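Local coordinates for apical membrane antigen 1-like protein, soluble form (Toxoplasma gondii, PDB 3ZLE) that may play a role in host cell invasion by the sporozoite stage of the parasite, as a surface antigen of the AMA1 family, at residues A133-Y144 and N281-H289; K81-N89 and S180-E188. All coordinates share one frame; numbering follows the deposited sequence.

Interaction 1 of 2, residues A133-Y144 and N281-H289; sequences AVNPSTNYTSTY and NWNDFWPVH. With NAG (2-acetamido-2-deoxy-beta-D-glucopyranose), chain M.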
loop_
_atom_site.group_PDB
_atom_site.type_symbol
_atom_site.label_atom_id
_atom_site.label_comp_id
_atom_site.label_asym_id
_atom_site.label_seq_id
_atom_site.Cartn_x
_atom_site.Cartn_y
_atom_site.Cartn_z
ATOM N N ALA A 133 -16.900 16.849 -1.317
ATOM C CA ALA A 133 -17.627 15.813 -0.611
ATOM C C ALA A 133 -18.937 16.340 -0.060
ATOM O O ALA A 133 -19.108 17.548 0.151
ATOM C CB ALA A 133 -16.783 15.273 0.520
ATOM N N VAL A 134 -19.831 15.410 0.244
ATOM C CA VAL A 134 -21.125 15.727 0.783
ATOM C C VAL A 134 -21.363 14.781 1.960
ATOM O O VAL A 134 -21.136 13.586 1.848
ATOM C CB VAL A 134 -22.221 15.496 -0.275
ATOM C CG1 VAL A 134 -23.561 15.261 0.394
ATOM C CG2 VAL A 134 -22.313 16.673 -1.249
ATOM N N ASN A 135 -21.755 15.311 3.106
ATOM C CA ASN A 135 -21.984 14.447 4.248
ATOM C C ASN A 135 -23.072 13.422 3.923
ATOM O O ASN A 135 -24.098 13.769 3.360
ATOM C CB ASN A 135 -22.340 15.259 5.483
ATOM C CG ASN A 135 -22.296 14.436 6.753
ATOM O OD1 ASN A 135 -23.182 13.624 7.006
ATOM N ND2 ASN A 135 -21.285 14.663 7.574
ATOM N N PRO A 136 -22.793 12.133 4.173
ATOM C CA PRO A 136 -23.732 11.085 3.774
ATOM C C PRO A 136 -24.921 10.961 4.739
ATOM O O PRO A 136 -25.905 10.294 4.416
ATOM C CB PRO A 136 -22.874 9.806 3.793
ATOM C CG PRO A 136 -21.542 10.191 4.365
ATOM C CD PRO A 136 -21.656 11.582 4.922
ATOM N N SER A 137 -24.838 11.626 5.894
ATOM C CA SER A 137 -26.010 11.846 6.759
ATOM C C SER A 137 -26.677 13.203 6.520
ATOM O O SER A 137 -27.710 13.289 5.852
ATOM C CB SER A 137 -25.630 11.708 8.235
ATOM O OG SER A 137 -25.494 10.344 8.587
ATOM N N THR A 138 -26.064 14.267 7.037
ATOM C CA THR A 138 -26.672 15.596 6.999
ATOM C C THR A 138 -26.995 16.027 5.586
ATOM O O THR A 138 -27.817 16.915 5.383
ATOM C CB THR A 138 -25.793 16.666 7.675
ATOM O OG1 THR A 138 -24.754 17.089 6.780
ATOM C CG2 THR A 138 -25.179 16.124 8.952
ATOM N N ASN A 139 -26.342 15.397 4.613
ATOM C CA ASN A 139 -26.536 15.726 3.199
ATOM C C ASN A 139 -25.954 17.113 2.805
ATOM O O ASN A 139 -26.198 17.603 1.702
ATOM C CB ASN A 139 -28.031 15.583 2.807
ATOM C CG ASN A 139 -28.242 15.446 1.302
ATOM O OD1 ASN A 139 -27.509 16.046 0.516
ATOM N ND2 ASN A 139 -29.272 14.686 0.884
ATOM N N TYR A 140 -25.134 17.701 3.684
ATOM C CA TYR A 140 -24.542 19.032 3.439
ATOM C C TYR A 140 -23.104 18.909 2.943
ATOM O O TYR A 140 -22.370 18.035 3.394
ATOM C CB TYR A 140 -24.533 19.861 4.726
ATOM C CG TYR A 140 -25.898 20.289 5.219
ATOM C CD1 TYR A 140 -26.828 20.875 4.354
ATOM C CD2 TYR A 140 -26.236 20.173 6.568
ATOM C CE1 TYR A 140 -28.073 21.279 4.808
ATOM C CE2 TYR A 140 -27.476 20.577 7.032
ATOM C CZ TYR A 140 -28.389 21.133 6.151
ATOM O OH TYR A 140 -29.617 21.538 6.616
ATOM N N THR A 141 -22.672 19.834 2.083
ATOM C CA THR A 141 -21.294 19.794 1.589
ATOM C C THR A 141 -20.279 19.872 2.732
ATOM O O THR A 141 -20.566 20.434 3.798
ATOM C CB THR A 141 -20.987 20.867 0.508
ATOM O OG1 THR A 141 -20.501 22.053 1.125
ATOM C CG2 THR A 141 -22.209 21.190 -0.336
ATOM N N SER A 142 -19.115 19.258 2.520
ATOM C CA SER A 142 -18.122 19.007 3.580
ATOM C C SER A 142 -16.726 19.304 3.010
ATOM O O SER A 142 -16.578 19.365 1.795
ATOM C CB SER A 142 -18.211 17.528 4.004
ATOM O OG SER A 142 -17.080 17.111 4.741
ATOM N N THR A 143 -15.714 19.471 3.879
ATOM C CA THR A 143 -14.290 19.589 3.431
ATOM C C THR A 143 -13.549 18.228 3.440
ATOM O O THR A 143 -12.325 18.161 3.195
ATOM C CB THR A 143 -13.483 20.566 4.326
ATOM O OG1 THR A 143 -13.229 19.959 5.603
ATOM C CG2 THR A 143 -14.248 21.898 4.525
ATOM N N TYR A 144 -14.251 17.195 3.893
ATOM C CA TYR A 144 -13.763 15.809 3.837
ATOM C C TYR A 144 -13.217 15.488 2.447
ATOM O O TYR A 144 -13.837 15.831 1.448
ATOM C CB TYR A 144 -14.922 14.852 4.146
ATOM C CG TYR A 144 -14.491 13.446 4.496
ATOM C CD1 TYR A 144 -14.130 13.123 5.784
ATOM C CD2 TYR A 144 -14.526 12.420 3.542
ATOM C CE1 TYR A 144 -13.754 11.838 6.124
ATOM C CE2 TYR A 144 -14.114 11.152 3.863
ATOM C CZ TYR A 144 -13.731 10.855 5.165
ATOM O OH TYR A 144 -13.342 9.565 5.522
ATOM N N ASN A 281 -25.436 2.444 10.510
ATOM C CA ASN A 281 -26.585 2.721 9.659
ATOM C C ASN A 281 -26.217 2.523 8.197
ATOM O O ASN A 281 -25.038 2.422 7.853
ATOM C CB ASN A 281 -27.086 4.149 9.895
ATOM C CG ASN A 281 -27.663 4.336 11.288
ATOM O OD1 ASN A 281 -28.720 3.793 11.606
ATOM N ND2 ASN A 281 -26.908 4.992 12.158
ATOM N N TRP A 282 -27.215 2.469 7.338
ATOM C CA TRP A 282 -26.965 2.082 5.951
ATOM C C TRP A 282 -26.026 3.054 5.301
ATOM O O TRP A 282 -25.520 2.803 4.211
ATOM C CB TRP A 282 -28.258 2.042 5.145
ATOM C CG TRP A 282 -28.882 3.390 4.955
ATOM C CD1 TRP A 282 -29.697 4.033 5.827
ATOM C CD2 TRP A 282 -28.765 4.250 3.802
ATOM N NE1 TRP A 282 -30.080 5.256 5.314
ATOM C CE2 TRP A 282 -29.543 5.403 4.063
ATOM C CE3 TRP A 282 -28.021 4.192 2.616
ATOM C CZ2 TRP A 282 -29.663 6.450 3.149
ATOM C CZ3 TRP A 282 -28.130 5.241 1.708
ATOM C CH2 TRP A 282 -28.946 6.359 1.985
ATOM N N ASN A 283 -25.854 4.209 5.927
ATOM C CA ASN A 283 -25.176 5.290 5.251
ATOM C C ASN A 283 -24.049 5.881 6.050
ATOM O O ASN A 283 -23.622 6.988 5.790
ATOM C CB ASN A 283 -26.156 6.359 4.794
ATOM C CG ASN A 283 -26.904 7.015 5.953
ATOM O OD1 ASN A 283 -26.787 6.603 7.105
ATOM N ND2 ASN A 283 -27.685 8.032 5.640
ATOM N N ASP A 284 -23.502 5.087 6.952
ATOM C CA ASP A 284 -22.294 5.444 7.650
ATOM C C ASP A 284 -21.053 5.170 6.788
ATOM O O ASP A 284 -20.277 4.270 7.067
ATOM C CB ASP A 284 -22.228 4.681 8.981
ATOM C CG ASP A 284 -23.268 5.175 9.987
ATOM O OD1 ASP A 284 -23.808 6.290 9.790
ATOM O OD2 ASP A 284 -23.496 4.484 11.000
ATOM N N PHE A 285 -20.864 6.004 5.767
ATOM C CA PHE A 285 -19.806 5.818 4.802
ATOM C C PHE A 285 -18.437 6.134 5.365
ATOM O O PHE A 285 -17.451 5.748 4.788
ATOM C CB PHE A 285 -20.071 6.645 3.540
ATOM C CG PHE A 285 -21.276 6.190 2.748
ATOM C CD1 PHE A 285 -21.996 5.057 3.124
ATOM C CD2 PHE A 285 -21.730 6.935 1.673
ATOM C CE1 PHE A 285 -23.138 4.686 2.442
ATOM C CE2 PHE A 285 -22.842 6.532 0.949
ATOM C CZ PHE A 285 -23.552 5.404 1.335
ATOM N N TRP A 286 -18.376 6.957 6.418
ATOM C CA TRP A 286 -17.088 7.390 6.961
ATOM C C TRP A 286 -16.967 7.014 8.441
ATOM O O TRP A 286 -17.861 7.285 9.219
ATOM C CB TRP A 286 -16.866 8.919 6.772
ATOM C CG TRP A 286 -17.264 9.532 5.391
ATOM C CD1 TRP A 286 -17.353 8.886 4.202
ATOM C CD2 TRP A 286 -17.532 10.928 5.108
ATOM N NE1 TRP A 286 -17.720 9.769 3.191
ATOM C CE2 TRP A 286 -17.900 11.012 3.738
ATOM C CE3 TRP A 286 -17.654 12.072 5.909
ATOM C CZ2 TRP A 286 -18.301 12.205 3.141
ATOM C CZ3 TRP A 286 -18.035 13.281 5.307
ATOM C CH2 TRP A 286 -18.341 13.336 3.922
ATOM N N PRO A 287 -15.815 6.456 8.843
ATOM C CA PRO A 287 -15.598 6.056 10.222
ATOM C C PRO A 287 -15.569 7.269 11.130
ATOM O O PRO A 287 -14.844 8.228 10.850
ATOM C CB PRO A 287 -14.210 5.395 10.177
ATOM C CG PRO A 287 -14.094 4.896 8.774
ATOM C CD PRO A 287 -14.767 5.937 7.944
ATOM N N VAL A 288 -16.321 7.232 12.230
ATOM C CA VAL A 288 -16.287 8.384 13.124
ATOM C C VAL A 288 -14.994 8.446 13.928
ATOM O O VAL A 288 -14.418 7.409 14.291
ATOM C CB VAL A 288 -17.608 8.626 13.958
ATOM C CG1 VAL A 288 -18.676 7.577 13.692
ATOM C CG2 VAL A 288 -17.331 8.839 15.444
ATOM N N HIS A 289 -14.441 9.645 14.027
ATOM C CA HIS A 289 -13.163 9.841 14.685
ATOM C C HIS A 289 -13.357 9.960 16.200
ATOM O O HIS A 289 -14.092 10.829 16.676
ATOM C CB HIS A 289 -12.452 11.085 14.154
ATOM C CG HIS A 289 -11.202 11.425 14.910
ATOM N ND1 HIS A 289 -10.168 10.529 15.076
ATOM C CD2 HIS A 289 -10.869 12.518 15.637
ATOM C CE1 HIS A 289 -9.231 11.074 15.831
ATOM N NE2 HIS A 289 -9.636 12.278 16.191
HETATM C C1 NAG M . -30.651 13.957 1.532
HETATM C C2 NAG M . -31.828 13.679 2.461
HETATM C C3 NAG M . -32.801 12.691 1.830
HETATM C C4 NAG M . -33.154 13.104 0.406
HETATM C C5 NAG M . -31.897 13.413 -0.399
HETATM C C6 NAG M . -32.251 13.898 -1.800
HETATM C C7 NAG M . -31.652 13.753 4.880
HETATM C C8 NAG M . -31.661 15.254 4.858
HETATM N N2 NAG M . -31.348 13.162 3.727
HETATM O O3 NAG M . -33.995 12.629 2.618
HETATM O O4 NAG M . -33.881 12.048 -0.231
HETATM O O5 NAG M . -31.138 14.416 0.273
HETATM O O6 NAG M . -31.185 13.573 -2.700
HETATM O O7 NAG M . -31.908 13.117 5.888
#
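The indole of W286 is clamped between Y144 and P136. On one face the Y144 ring lies in an offset stack, its centroid 3.9 Å from that of the W286 six-membered ring and the planes 1° apart; the Y144 side chain runs the opposite way to that of W286, putting its hydroxyl near W286 CB. With chi1 at -164°, CG of Y144 swings away from the backbone N and the ring is laid flat along the indole. Over the opposite face sits the P136 ring: CD makes a CH-pi contact 3.8 Å from the W286 six-membered ring centroid, 7° off the ring normal. P136 CB also touches F285 CD2 at 3.7 Å. The far corner of the indole runs into the other loop's backbone, with W286 CZ2 3.4 Å from V134 O. Y43 meets W286 edge-to-face, W286 NE1 is hydrogen-bonded to S161 O, and the Y144 hydroxyl to R44 O and S163 OG.

The loop between helix 253-262 and strand 303-308 is probably the long domain II loop of the AMA1 family, which packs on the PAN-type domain I, here against the loop between helix 120-129 and strand 148-151. Toward solvent the contact thins: P136 O lies 3.1 Å from N283 ND2, but S137 OG comes no nearer than 4.2 Å to N283 OD1. Beyond that the 133-144 loop holds itself together: N135 OD1 accepts, from opposite faces of its amide plane, S137 N in an Asx turn and T138 N, which widens it to an Asx motif. Past this turn, poorly ordered N139 carries an N-acetylglucosamine on ND2.

Interaction 2 of 2, residues K81-N89 and S180-E188; sequences KKPLPGGFN and SGLTWACFE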
loop_
_atom_site.group_PDB
_atom_site.type_symbol
_atom_site.label_atom_id
_atom_site.label_comp_id
_atom_site.label_asym_id
_atom_site.label_seq_id
_atom_site.Cartn_x
_atom_site.Cartn_y
_atom_site.Cartn_z
ATOM N N LYS A 81 -34.038 -4.945 1.833
ATOM C CA LYS A 81 -32.851 -5.703 1.430
ATOM C C LYS A 81 -31.753 -5.687 2.502
ATOM O O LYS A 81 -31.271 -4.624 2.915
ATOM C CB LYS A 81 -32.317 -5.188 0.098
ATOM C CG LYS A 81 -33.284 -5.373 -1.054
ATOM C CD LYS A 81 -32.574 -5.885 -2.291
ATOM C CE LYS A 81 -33.523 -5.915 -3.474
ATOM N NZ LYS A 81 -34.271 -4.635 -3.555
ATOM N N LYS A 82 -31.401 -6.868 2.984
ATOM C CA LYS A 82 -30.372 -7.022 4.008
ATOM C C LYS A 82 -29.404 -8.105 3.570
ATOM O O LYS A 82 -29.791 -9.256 3.509
ATOM C CB LYS A 82 -31.001 -7.468 5.326
ATOM C CG LYS A 82 -31.935 -6.465 5.964
ATOM C CD LYS A 82 -31.182 -5.284 6.509
ATOM C CE LYS A 82 -32.153 -4.177 6.835
ATOM N NZ LYS A 82 -31.445 -3.100 7.545
ATOM N N PRO A 83 -28.130 -7.751 3.304
ATOM C CA PRO A 83 -27.532 -6.408 3.380
ATOM C C PRO A 83 -27.901 -5.530 2.196
ATOM O O PRO A 83 -28.465 -6.002 1.206
ATOM C CB PRO A 83 -26.016 -6.692 3.374
ATOM C CG PRO A 83 -25.888 -7.988 2.639
ATOM C CD PRO A 83 -27.118 -8.789 3.019
ATOM N N LEU A 84 -27.653 -4.235 2.328
ATOM C CA LEU A 84 -28.006 -3.297 1.266
ATOM C C LEU A 84 -27.026 -3.435 0.072
ATOM O O LEU A 84 -25.813 -3.530 0.274
ATOM C CB LEU A 84 -28.013 -1.874 1.826
ATOM C CG LEU A 84 -28.610 -0.732 1.017
ATOM C CD1 LEU A 84 -30.082 -0.979 0.689
ATOM C CD2 LEU A 84 -28.416 0.548 1.805
ATOM N N PRO A 85 -27.565 -3.613 -1.154
ATOM C CA PRO A 85 -26.715 -3.745 -2.335
ATOM C C PRO A 85 -25.928 -2.465 -2.557
ATOM O O PRO A 85 -26.341 -1.407 -2.093
ATOM C CB PRO A 85 -27.719 -3.944 -3.474
ATOM C CG PRO A 85 -28.902 -4.573 -2.802
ATOM C CD PRO A 85 -28.983 -3.863 -1.469
ATOM N N GLY A 86 -24.760 -2.575 -3.175
ATOM C CA GLY A 86 -23.917 -1.406 -3.397
ATOM C C GLY A 86 -22.442 -1.750 -3.288
ATOM O O GLY A 86 -22.087 -2.851 -2.834
ATOM N N GLY A 87 -21.596 -0.839 -3.777
ATOM C CA GLY A 87 -20.176 -0.846 -3.475
ATOM C C GLY A 87 -19.763 0.405 -2.707
ATOM O O GLY A 87 -20.540 0.970 -1.947
ATOM N N PHE A 88 -18.534 0.851 -2.948
ATOM C CA PHE A 88 -17.963 2.017 -2.266
ATOM C C PHE A 88 -17.885 3.237 -3.176
ATOM O O PHE A 88 -17.468 4.298 -2.746
ATOM C CB PHE A 88 -16.559 1.679 -1.768
ATOM C CG PHE A 88 -16.531 0.676 -0.660
ATOM C CD1 PHE A 88 -17.657 -0.100 -0.366
ATOM C CD2 PHE A 88 -15.420 0.510 0.078
ATOM C CE1 PHE A 88 -17.633 -1.028 0.672
ATOM C CE2 PHE A 88 -15.378 -0.388 1.127
ATOM C CZ PHE A 88 -16.491 -1.157 1.433
ATOM N N ASN A 89 -18.276 3.088 -4.436
ATOM C CA ASN A 89 -18.078 4.133 -5.426
ATOM C C ASN A 89 -19.064 5.271 -5.290
ATOM O O ASN A 89 -20.257 5.038 -5.143
ATOM C CB ASN A 89 -18.217 3.556 -6.833
ATOM C CG ASN A 89 -17.820 4.551 -7.894
ATOM O OD1 ASN A 89 -16.712 5.039 -7.904
ATOM N ND2 ASN A 89 -18.741 4.883 -8.763
ATOM N N SER A 180 -28.189 -13.206 9.454
ATOM C CA SER A 180 -29.049 -12.551 8.482
ATOM C C SER A 180 -29.610 -11.289 9.084
ATOM O O SER A 180 -29.549 -11.093 10.304
ATOM C CB SER A 180 -30.191 -13.473 8.094
ATOM O OG SER A 180 -30.878 -13.922 9.265
ATOM N N GLY A 181 -30.184 -10.442 8.241
ATOM C CA GLY A 181 -30.763 -9.193 8.698
ATOM C C GLY A 181 -29.808 -8.001 8.908
ATOM O O GLY A 181 -30.257 -6.876 9.148
ATOM N N LEU A 182 -28.504 -8.228 8.846
ATOM C CA LEU A 182 -27.557 -7.118 8.989
ATOM C C LEU A 182 -27.511 -6.191 7.767
ATOM O O LEU A 182 -27.564 -6.643 6.612
ATOM C CB LEU A 182 -26.165 -7.610 9.394
ATOM C CG LEU A 182 -26.040 -8.132 10.841
ATOM C CD1 LEU A 182 -24.755 -8.917 11.027
ATOM C CD2 LEU A 182 -26.119 -7.024 11.889
ATOM N N THR A 183 -27.554 -4.890 8.032
ATOM C CA THR A 183 -27.546 -3.868 6.951
ATOM C C THR A 183 -26.279 -3.938 6.085
ATOM O O THR A 183 -26.326 -3.757 4.862
ATOM C CB THR A 183 -27.616 -2.456 7.542
ATOM O OG1 THR A 183 -28.821 -2.304 8.283
ATOM C CG2 THR A 183 -27.533 -1.407 6.483
ATOM N N TRP A 184 -25.150 -4.152 6.733
ATOM C CA TRP A 184 -23.852 -4.161 6.035
ATOM C C TRP A 184 -23.257 -5.553 5.991
ATOM O O TRP A 184 -23.127 -6.200 7.015
ATOM C CB TRP A 184 -22.870 -3.275 6.797
ATOM C CG TRP A 184 -23.052 -1.823 6.549
ATOM C CD1 TRP A 184 -23.794 -0.948 7.300
ATOM C CD2 TRP A 184 -22.336 -1.024 5.594
ATOM N NE1 TRP A 184 -23.650 0.333 6.812
ATOM C CE2 TRP A 184 -22.766 0.312 5.761
ATOM C CE3 TRP A 184 -21.415 -1.317 4.577
ATOM C CZ2 TRP A 184 -22.295 1.356 4.962
ATOM C CZ3 TRP A 184 -20.940 -0.265 3.780
ATOM C CH2 TRP A 184 -21.390 1.048 3.980
ATOM N N ALA A 185 -22.735 -5.941 4.841
ATOM C CA ALA A 185 -21.897 -7.116 4.776
ATOM C C ALA A 185 -20.491 -6.756 5.234
ATOM O O ALA A 185 -20.097 -5.580 5.204
ATOM C CB ALA A 185 -21.875 -7.677 3.355
ATOM N N CYS A 186 -19.715 -7.767 5.619
ATOM C CA CYS A 186 -18.379 -7.523 6.145
ATOM C C CYS A 186 -17.441 -7.276 4.988
ATOM O O CYS A 186 -17.738 -7.634 3.852
ATOM C CB CYS A 186 -17.855 -8.725 6.939
ATOM S SG CYS A 186 -18.810 -9.202 8.415
ATOM N N PHE A 187 -16.274 -6.744 5.293
ATOM C CA PHE A 187 -15.306 -6.450 4.283
ATOM C C PHE A 187 -13.955 -6.144 4.887
ATOM O O PHE A 187 -13.845 -5.638 6.023
ATOM C CB PHE A 187 -15.797 -5.320 3.350
ATOM C CG PHE A 187 -16.087 -4.006 4.068
ATOM C CD1 PHE A 187 -15.050 -3.110 4.351
ATOM C CD2 PHE A 187 -17.411 -3.615 4.344
ATOM C CE1 PHE A 187 -15.309 -1.883 4.973
ATOM C CE2 PHE A 187 -17.686 -2.381 4.958
ATOM C CZ PHE A 187 -16.630 -1.497 5.243
ATOM N N GLU A 188 -12.909 -6.436 4.121
ATOM C CA GLU A 188 -11.551 -6.184 4.551
ATOM C C GLU A 188 -10.600 -5.962 3.370
ATOM O O GLU A 188 -10.883 -6.364 2.241
ATOM C CB GLU A 188 -11.049 -7.314 5.508
ATOM C CG GLU A 188 -10.868 -8.709 4.882
ATOM C CD GLU A 188 -12.184 -9.468 4.600
ATOM O OE1 GLU A 188 -13.206 -9.217 5.295
ATOM O OE2 GLU A 188 -12.179 -10.398 3.741
#
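K82 and L84 both bind T183, where, in what is probably the PAN-type domain I of AMA1, 81-89 runs beside 180-188, the irregular lead-in to strand 187-191 together with its first residues. The cis peptide bond before P83 lies where the backbones come closest, and P83 and T183 are the closest pair of residues, CA to CA. Two hydrogen bonds cross. L84 N donates to T183 O at 2.9 Å, with an N-H...O angle of 164°. K82 NZ gives the other, to T183 OG1 at 2.8 Å; the lysine chain bends at chi2 (-71°), which carries CD over G181 O and brings the ammonium group down on the threonine hydroxyl, which is also hydrogen-bonded to Q279 OE1.

A weaker polar contact comes from P83, whose CA makes a bent CA-H...O contact with L182 O, 3.2 Å away. Apolar packing is slight here, P83 CG lying 4.1 Å from A185 CB.

The aromatic contact is at the buried end, toward strand 55-59, where I57 touches both phenylalanines. F88 and F187 form a T-shaped pair, planes 76° apart and centroids 5.0 Å apart. The edge of F88 points into the face of F187, its CZ standing 3.6 Å above the F187 ring plane, over the centre.

Interactions 1 and 2 lie on the same side of the chain's centre, about 17 Å apart between centres, and their segments alternate along the sequence. Interaction 1 is the more buried, built on stacked rings; interaction 2 is partly buried, with a lysine bond at its rim, a backbone bond beside it and an aromatic pair inside. They meet directly: W184 NE1 of 180-188 probably donates a hydrogen bond to N281 O, 2.7 Å away, and W282 packs its CA against T183 CG2 and its CB against L84 CD2. Segment 281-289 thus touches both segments of interaction 2 while its W286 serves interaction 1, joining all four segments.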